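Long-range contact in cellobiose 2-epimerase (Ruminococcus albus, PDB 3VW5), which catalyses the reversible epimerization of cellobiose to 4-O-beta-D-glucosyl-D-mannose, working on the unmodified sugar: residues E149-R153 with R204-Q208. The protein carries 2 engineered substitutions. Residues are numbered along the deposited sequence; the frame is centred on the assembly and turned at random.
Sequences EYGYR and RLKFQ
Tyr152 reaches from its strand onto helix 199-216 and lays the CE2 side of its ring against the edge of the Phe207 ring, with Tyr152 CE2 3.8 Å from Phe207 CE1. That carbon lies in the plane of the phenylalanine ring, so the tyrosine meets an edge there and not a face. Phe207 is brought to this position by its first torsion, which sets CG opposite the backbone N (chi1 162°); the same ring then runs on to the backbone of Gly151, where its CZ sits 4.2 Å from Gly151 CA. At the far end of the tyrosine, Gln208 crosses at about a right angle and donates from NE2 to Tyr152 OH at 3.1 Å, a noticeably bent bond (139° at the hydrogen) whose acceptor stays close to the amide plane. Both segments belong to the (alpha/alpha)6 barrel: residues 151-152 open strand 151-156 of an antiparallel sheet, while Arg204, Phe207 and Gln208 line one side of a barrel helix, and Leu185 of helix 179-196 also packs on Tyr152. The phenol oxygen has a further partner in Glu143, to which it is hydrogen-bonded through OE2. Arg204, its chain bent at chi2 and chi3, folds back so that NE forms a salt bridge with Glu143 OE1, and its NH2 comes to 3.3 Å from Tyr152 OH. Glu143 thus ties the tyrosine and the arginine together, and the positive charge nearby would tend to keep it ionised. A phenylalanine in place of Tyr152 would probably keep the packing on Phe207 but leave Gln208 NE2 without its acceptor and Glu143 held by one partner fewer. Gly151 sits at phi 114°, a backbone angle that glycine takes up readily and other residues seldom do.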
loop_
_atom_site.group_PDB
_atom_site.type_symbol
_atom_site.label_atom_id
_atom_site.label_comp_id
_atom_site.label_asym_id
_atom_site.label_seq_id
_atom_site.Cartn_x
_atom_site.Cartn_y
_atom_site.Cartn_z
ATOM N N GLU A 149 12.534 1.097 22.322
ATOM C CA GLU A 149 13.798 0.346 22.234
ATOM C C GLU A 149 13.710 -0.900 21.366
ATOM O O GLU A 149 14.674 -1.261 20.705
ATOM C CB GLU A 149 14.325 -0.082 23.607
ATOM C CG GLU A 149 14.942 1.010 24.429
ATOM C CD GLU A 149 16.285 1.498 23.910
ATOM O OE1 GLU A 149 17.183 0.676 23.598
ATOM O OE2 GLU A 149 16.440 2.727 23.829
ATOM N N TYR A 150 12.572 -1.579 21.389
ATOM C CA TYR A 150 12.464 -2.843 20.676
ATOM C C TYR A 150 11.619 -2.660 19.420
ATOM O O TYR A 150 10.948 -3.588 18.978
ATOM C CB TYR A 150 11.884 -3.936 21.591
ATOM C CG TYR A 150 12.205 -5.371 21.184
ATOM C CD1 TYR A 150 12.926 -5.657 20.025
ATOM C CD2 TYR A 150 11.777 -6.446 21.969
ATOM C CE1 TYR A 150 13.212 -6.965 19.658
ATOM C CE2 TYR A 150 12.059 -7.758 21.609
ATOM C CZ TYR A 150 12.778 -8.009 20.451
ATOM O OH TYR A 150 13.061 -9.313 20.096
ATOM N N GLY A 151 11.661 -1.457 18.854
ATOM C CA GLY A 151 11.008 -1.174 17.589
ATOM C C GLY A 151 9.854 -0.187 17.663
ATOM O O GLY A 151 9.546 0.363 18.717
ATOM N N TYR A 152 9.202 0.029 16.528
ATOM C CA TYR A 152 8.091 0.962 16.447
ATOM C C TYR A 152 6.828 0.425 17.111
ATOM O O TYR A 152 6.493 -0.752 16.963
ATOM C CB TYR A 152 7.798 1.292 14.975
ATOM C CG TYR A 152 8.947 1.971 14.270
ATOM C CD1 TYR A 152 9.093 3.360 14.316
ATOM C CD2 TYR A 152 9.901 1.232 13.575
ATOM C CE1 TYR A 152 10.156 3.991 13.689
ATOM C CE2 TYR A 152 10.972 1.864 12.937
ATOM C CZ TYR A 152 11.086 3.242 13.004
ATOM O OH TYR A 152 12.124 3.883 12.382
ATOM N N ARG A 153 6.127 1.293 17.839
ATOM C CA ARG A 153 4.770 1.007 18.302
ATOM C C ARG A 153 3.762 1.656 17.363
ATOM O O ARG A 153 4.079 2.630 16.696
ATOM C CB ARG A 153 4.581 1.508 19.726
ATOM C CG ARG A 153 5.313 0.665 20.725
ATOM C CD ARG A 153 4.994 1.096 22.122
ATOM N NE ARG A 153 5.715 0.279 23.093
ATOM C CZ ARG A 153 5.594 0.412 24.410
ATOM N NH1 ARG A 153 4.769 1.331 24.913
ATOM N NH2 ARG A 153 6.291 -0.375 25.222
ATOM N N ARG A 204 17.352 4.518 9.339
ATOM C CA ARG A 204 16.126 3.930 9.852
ATOM C C ARG A 204 15.607 2.844 8.897
ATOM O O ARG A 204 15.229 1.745 9.339
ATOM C CB ARG A 204 15.072 5.008 10.087
ATOM C CG ARG A 204 15.575 6.194 10.894
ATOM C CD ARG A 204 16.235 5.739 12.169
ATOM N NE ARG A 204 15.334 4.951 13.001
ATOM C CZ ARG A 204 15.652 3.776 13.540
ATOM N NH1 ARG A 204 16.853 3.253 13.333
ATOM N NH2 ARG A 204 14.763 3.127 14.282
ATOM N N LEU A 205 15.618 3.149 7.596
ATOM C CA LEU A 205 15.265 2.192 6.552
ATOM C C LEU A 205 16.007 0.872 6.725
ATOM O O LEU A 205 15.401 -0.199 6.614
ATOM C CB LEU A 205 15.599 2.745 5.160
ATOM C CG LEU A 205 14.664 2.504 3.956
ATOM C CD1 LEU A 205 15.463 2.428 2.681
ATOM C CD2 LEU A 205 13.760 1.266 4.066
ATOM N N LYS A 206 17.319 0.936 6.967
ATOM C CA LYS A 206 18.099 -0.292 7.065
ATOM C C LYS A 206 17.702 -1.065 8.326
ATOM O O LYS A 206 17.666 -2.305 8.339
ATOM C CB LYS A 206 19.603 -0.016 7.008
ATOM C CG LYS A 206 20.141 0.280 5.608
ATOM C CD LYS A 206 21.522 0.943 5.665
ATOM C CE LYS A 206 22.070 1.246 4.263
ATOM N NZ LYS A 206 23.570 1.067 4.134
ATOM N N PHE A 207 17.366 -0.330 9.377
ATOM C CA PHE A 207 16.889 -0.967 10.582
ATOM C C PHE A 207 15.554 -1.706 10.324
ATOM O O PHE A 207 15.344 -2.831 10.806
ATOM C CB PHE A 207 16.760 0.052 11.701
ATOM C CG PHE A 207 15.895 -0.408 12.839
ATOM C CD1 PHE A 207 14.565 -0.030 12.908
ATOM C CD2 PHE A 207 16.412 -1.218 13.838
ATOM C CE1 PHE A 207 13.758 -0.447 13.956
ATOM C CE2 PHE A 207 15.614 -1.641 14.890
ATOM C CZ PHE A 207 14.277 -1.254 14.945
ATOM N N GLN A 208 14.669 -1.093 9.542
ATOM C CA GLN A 208 13.411 -1.740 9.197
ATOM C C GLN A 208 13.624 -2.989 8.346
ATOM O O GLN A 208 12.999 -4.023 8.589
ATOM C CB GLN A 208 12.474 -0.754 8.505
ATOM C CG GLN A 208 11.982 0.346 9.428
ATOM C CD GLN A 208 11.804 1.676 8.708
ATOM O OE1 GLN A 208 11.817 1.751 7.471
ATOM N NE2 GLN A 208 11.646 2.738 9.489
#